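Local coordinates for protein laccase (Botrytis aclada, PDB 3SQR) that is a multicopper oxidase that probably oxidises hydroquinone-type phenols, reducing dioxygen to water, and probably serves lignin degradation and detoxification of its products, at residues Y162-Y167 with G308-V313; N290-I295 with R498-A503. All coordinates share one frame; numbering follows the deposited sequence.

How the contacts relate
Both contacts are buried core interfaces between the cupredoxin domains of the laccase, with centres about 8 Å apart. Contact 1 sets a strand of the first domain against one of the second; contact 2 sets the tip of a hairpin of the second domain against the third. They share a six-stranded sheet of the second domain, in which 310-316 neighbours 285-290, which pairs in turn with 293-300. Contact 1 relies on an arginine, a threonine and an aspartate, with a tryptophan packed beside them, whereas contact 2 centres on a carboxylate gripped by arginine and backbone N-H groups. A salt bridge, R310 NH2 to D500 OD2 at 2.7 Å, joins them, and Y311 OH probably hydrogen-bonds R499 NH1.

Contact 1 of 2, residues Y162-Y167 with G308-V313; sequences YGTTWY and GQRYDV
T164 and R310 face each other with their CA atoms 6.6 Å apart, where strands 163-167 and 310-313 run roughly antiparallel, 145° between their directions. Their axes come no nearer than 7.0 Å, and no backbone-to-backbone hydrogen bond links the two segments; side chains bridge the gap between sheets of two cupredoxin domains. R310 spans most of it. Bends at chi2 (82°) and chi3 (71°) bring R310 NE to T164 O at 2.9 Å in a nearly straight bond lying close to the guanidinium plane. R310 NH1 turns back to G308 O, 2.9 Å away, which helps to fix the rotation of the group, while R310 NH2 forms a salt bridge with D500. Arginine suits the place because its several N-H groups can serve partners in different directions. T165 OG1 lies over one face of the guanidinium, 3.3 Å from R310 NE but badly angled for a bond; its hydroxyl is held by H126 O instead. Further along, T164 OG1 donates to D312 OD2 at 2.8 Å, on the syn side and somewhat out of the carboxylate plane, and a water that accepts from T164 N lies within hydrogen-bonding reach of D312 OD1. The methyl CG2 of T164 meanwhile packs on R310 CG at 3.9 Å, so threonine supplies both a polar and an apolar branch. W166 lays CZ2 against G308 CA, 3.8 Å apart, and its indole stacks on the copper ligand H126. Glycine is called for at 308 because a CB would jam against the preceding carbonyl. The buried charges of R310 and D312 are each met by an opposite charge, D500 and R264, on a seam beside the copper site.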
# COMPACT_ATOMS: atom_id res chain seq x y z
N TYR A 162 -3.55 12.52 7.59
CA TYR A 162 -2.16 12.75 7.94
C TYR A 162 -1.51 11.46 8.37
O TYR A 162 -2.14 10.54 8.91
CB TYR A 162 -2.01 13.90 8.96
CG TYR A 162 -2.73 13.65 10.23
CD1 TYR A 162 -2.11 12.97 11.29
CD2 TYR A 162 -4.07 14.02 10.38
CE1 TYR A 162 -2.82 12.69 12.47
CE2 TYR A 162 -4.77 13.73 11.51
CZ TYR A 162 -4.15 13.07 12.57
OH TYR A 162 -4.80 12.81 13.74
N GLY A 163 -0.23 11.38 8.03
CA GLY A 163 0.57 10.24 8.40
C GLY A 163 1.41 9.76 7.22
O GLY A 163 1.85 10.54 6.38
N THR A 164 1.68 8.49 7.24
CA THR A 164 2.56 7.82 6.30
C THR A 164 1.80 7.01 5.28
O THR A 164 1.04 6.10 5.60
CB THR A 164 3.46 6.83 7.08
OG1 THR A 164 4.18 7.55 8.08
CG2 THR A 164 4.42 6.13 6.15
N THR A 165 2.12 7.31 4.05
CA THR A 165 1.67 6.43 2.99
C THR A 165 2.65 6.49 1.85
O THR A 165 3.81 6.90 2.01
CB THR A 165 0.18 6.64 2.61
OG1 THR A 165 -0.23 5.50 1.86
CG2 THR A 165 -0.04 7.97 1.82
N TRP A 166 2.18 6.03 0.69
CA TRP A 166 3.04 5.88 -0.45
C TRP A 166 2.16 6.06 -1.67
O TRP A 166 0.96 5.95 -1.56
CB TRP A 166 3.74 4.53 -0.44
CG TRP A 166 2.90 3.27 -0.42
CD1 TRP A 166 1.88 2.94 0.46
CD2 TRP A 166 3.08 2.12 -1.24
NE1 TRP A 166 1.46 1.65 0.23
CE2 TRP A 166 2.15 1.14 -0.83
CE3 TRP A 166 3.93 1.82 -2.30
CZ2 TRP A 166 2.02 -0.10 -1.50
CZ3 TRP A 166 3.85 0.60 -2.95
CH2 TRP A 166 2.89 -0.36 -2.56
N TYR A 167 2.79 6.35 -2.78
CA TYR A 167 2.06 6.40 -4.06
C TYR A 167 2.71 5.38 -4.94
O TYR A 167 3.93 5.12 -4.84
CB TYR A 167 2.09 7.79 -4.68
CG TYR A 167 3.44 8.31 -5.04
CD1 TYR A 167 4.28 8.86 -4.11
CD2 TYR A 167 3.89 8.30 -6.36
CE1 TYR A 167 5.54 9.37 -4.47
CE2 TYR A 167 5.13 8.80 -6.71
CZ TYR A 167 5.97 9.32 -5.75
OH TYR A 167 7.18 9.76 -6.13
N GLY A 308 1.51 -3.13 1.67
CA GLY A 308 0.72 -1.92 1.57
C GLY A 308 0.37 -1.30 2.92
O GLY A 308 -0.03 -0.12 2.94
N GLN A 309 0.59 -2.06 3.99
CA GLN A 309 0.49 -1.55 5.33
C GLN A 309 1.64 -0.60 5.69
O GLN A 309 2.77 -0.77 5.20
CB GLN A 309 0.44 -2.67 6.35
CG GLN A 309 -0.80 -3.43 6.31
CD GLN A 309 -0.97 -4.37 7.48
OE1 GLN A 309 0.01 -4.96 7.94
NE2 GLN A 309 -2.21 -4.62 7.87
N ARG A 310 1.32 0.39 6.57
CA ARG A 310 2.26 1.32 7.11
C ARG A 310 2.11 1.24 8.57
O ARG A 310 1.04 0.94 9.05
CB ARG A 310 2.03 2.79 6.68
CG ARG A 310 2.30 3.01 5.22
CD ARG A 310 1.15 2.62 4.37
NE ARG A 310 0.06 3.55 4.54
CZ ARG A 310 -1.23 3.28 4.30
NH1 ARG A 310 -1.64 2.07 3.98
NH2 ARG A 310 -2.12 4.25 4.44
N TYR A 311 3.23 1.46 9.25
CA TYR A 311 3.20 1.76 10.67
C TYR A 311 4.12 2.89 10.92
O TYR A 311 5.24 2.96 10.35
CB TYR A 311 3.64 0.55 11.46
CG TYR A 311 2.61 -0.53 11.57
CD1 TYR A 311 1.58 -0.46 12.50
CD2 TYR A 311 2.63 -1.61 10.70
CE1 TYR A 311 0.66 -1.46 12.59
CE2 TYR A 311 1.71 -2.63 10.80
CZ TYR A 311 0.72 -2.55 11.73
OH TYR A 311 -0.17 -3.53 11.84
N ASP A 312 3.75 3.72 11.88
CA ASP A 312 4.62 4.75 12.35
C ASP A 312 5.00 4.24 13.75
O ASP A 312 4.14 3.82 14.53
CB ASP A 312 3.96 6.10 12.50
CG ASP A 312 3.73 6.80 11.19
OD1 ASP A 312 2.80 6.38 10.54
OD2 ASP A 312 4.45 7.76 10.84
N VAL A 313 6.30 4.25 13.98
CA VAL A 313 6.85 3.90 15.31
C VAL A 313 7.82 4.95 15.79
O VAL A 313 8.51 5.60 15.06
CB VAL A 313 7.52 2.50 15.27
CG1 VAL A 313 6.54 1.44 14.73
CG2 VAL A 313 8.81 2.57 14.37
O HOH W 1 0.34 7.32 9.67

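Contact 2 of 2, residues N290-I295 with R498-A503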
# COMPACT_ATOMS: atom_id res chain seq x y z
N ASN A 290 -1.25 3.21 12.46
CA ASN A 290 -1.32 2.21 11.47
C ASN A 290 -1.94 2.79 10.22
O ASN A 290 -2.88 3.53 10.28
CB ASN A 290 -2.00 0.94 11.97
CG ASN A 290 -3.47 1.08 12.41
OD1 ASN A 290 -4.25 2.02 12.05
ND2 ASN A 290 -3.89 0.08 13.13
N ASP A 291 -1.33 2.49 9.09
CA ASP A 291 -1.70 3.17 7.87
C ASP A 291 -1.86 4.67 8.12
O ASP A 291 -0.91 5.26 8.57
CB ASP A 291 -2.95 2.47 7.32
CG ASP A 291 -2.68 0.98 7.01
OD1 ASP A 291 -1.52 0.52 7.10
OD2 ASP A 291 -3.67 0.27 6.65
N LEU A 292 -3.00 5.30 7.78
CA LEU A 292 -3.21 6.74 8.01
C LEU A 292 -4.12 7.03 9.19
O LEU A 292 -4.76 8.08 9.25
CB LEU A 292 -3.69 7.46 6.74
CG LEU A 292 -2.65 7.53 5.62
CD1 LEU A 292 -3.37 7.64 4.19
CD2 LEU A 292 -1.76 8.71 5.80
N VAL A 293 -4.01 6.15 10.18
CA VAL A 293 -4.82 6.30 11.42
C VAL A 293 -3.91 6.20 12.64
O VAL A 293 -3.35 5.13 12.96
CB VAL A 293 -5.82 5.21 11.47
CG1 VAL A 293 -6.71 5.28 12.75
CG2 VAL A 293 -6.75 5.22 10.18
N PRO A 294 -3.82 7.30 13.36
CA PRO A 294 -3.11 7.29 14.62
C PRO A 294 -3.77 6.38 15.64
O PRO A 294 -4.98 6.30 15.74
CB PRO A 294 -3.19 8.77 15.03
CG PRO A 294 -3.29 9.50 13.79
CD PRO A 294 -4.22 8.68 13.02
N ILE A 295 -2.94 5.63 16.39
CA ILE A 295 -3.44 4.67 17.35
C ILE A 295 -2.89 5.03 18.72
O ILE A 295 -1.94 5.75 18.84
CB ILE A 295 -3.08 3.20 17.01
CG1 ILE A 295 -1.57 2.97 16.98
CG2 ILE A 295 -3.68 2.78 15.59
CD1 ILE A 295 -1.15 1.45 16.98
N ARG A 498 -8.73 0.39 12.60
CA ARG A 498 -9.22 1.16 11.48
C ARG A 498 -8.01 1.55 10.67
O ARG A 498 -7.05 2.10 11.21
CB ARG A 498 -9.97 2.40 11.98
CG ARG A 498 -10.66 3.26 10.93
CD ARG A 498 -11.51 4.33 11.58
NE ARG A 498 -10.78 5.45 12.13
CZ ARG A 498 -10.74 5.81 13.42
NH1 ARG A 498 -11.36 5.10 14.31
NH2 ARG A 498 -10.08 6.87 13.81
N ARG A 499 -8.06 1.20 9.38
CA ARG A 499 -6.93 1.35 8.53
C ARG A 499 -7.36 1.09 7.10
O ARG A 499 -8.56 1.07 6.78
CB ARG A 499 -5.81 0.38 8.99
CG ARG A 499 -6.09 -1.11 8.70
CD ARG A 499 -5.01 -2.06 9.26
NE ARG A 499 -3.65 -1.59 8.92
CZ ARG A 499 -2.54 -1.94 9.56
NH1 ARG A 499 -2.59 -2.71 10.63
NH2 ARG A 499 -1.38 -1.40 9.20
N ASP A 500 -6.41 0.96 6.17
CA ASP A 500 -6.82 0.68 4.77
C ASP A 500 -6.27 -0.57 4.10
O ASP A 500 -6.73 -0.96 3.03
CB ASP A 500 -6.53 1.93 3.88
CG ASP A 500 -5.07 2.32 3.84
OD1 ASP A 500 -4.30 1.49 3.31
OD2 ASP A 500 -4.73 3.43 4.35
N VAL A 501 -5.36 -1.27 4.79
CA VAL A 501 -4.90 -2.59 4.33
C VAL A 501 -4.94 -3.55 5.52
O VAL A 501 -4.43 -3.25 6.60
CB VAL A 501 -3.47 -2.59 3.75
CG1 VAL A 501 -3.05 -3.99 3.41
CG2 VAL A 501 -3.36 -1.73 2.53
N ALA A 502 -5.60 -4.68 5.37
CA ALA A 502 -5.67 -5.67 6.45
C ALA A 502 -5.72 -7.07 5.87
O ALA A 502 -6.28 -7.32 4.79
CB ALA A 502 -6.91 -5.41 7.33
N ALA A 503 -5.13 -7.99 6.58
CA ALA A 503 -5.01 -9.36 6.15
C ALA A 503 -6.32 -10.10 6.17
O ALA A 503 -7.03 -10.07 7.18
CB ALA A 503 -4.00 -10.11 7.04
O HOH W 2 -5.47 4.44 6.68
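D291 meets R499 from the tip of a two-residue β-hairpin, a type II' turn from N290 to V293 closed by paired backbone bonds between those two end residues. The turn belongs to the second cupredoxin domain and reaches the third where its chain passes from strand 498-499 to strand 501-504, which lie in different sheets. Charge leads the contact. R499 grips the D291 carboxylate side-on: NH2 bonds OD1 at 2.8 Å and NE bonds OD2 at 2.9 Å, both carboxylate oxygens close to the guanidinium plane. The two planes stand 65° apart, so R499 comes from above the carboxylate and leaves its rim to other donors. A bend at chi3 (-48°) shapes the arginine chain for this approach. Aspartate suits the turn because its short side chain holds two acceptor oxygens close to the turn backbone, where R499 and two N-H groups reach them. D500 N takes the anti lone pair of D291 OD2, and V501 N arrives nearly along the C-O axis, each at 2.9 Å. D500 OD1 lies 3.6 Å from D291 OD2, a like-charge approach probably eased by R499 on D291 and by R310, which salt-bridges D500; H126 also hydrogen-bonds D500. Van der Waals contact is slighter. N290 CB rests over one face of the R499 guanidinium, 3.7 Å from NH2, while V293 CG1 sits over that of R498, whose NE and NH2 bond Y59 and L380. The CG2 methyl of V293 lies against R498 O at 3.3 Å. Finally, a single water accepts from L292 N at 2.8 Å and donates to D500 OD2.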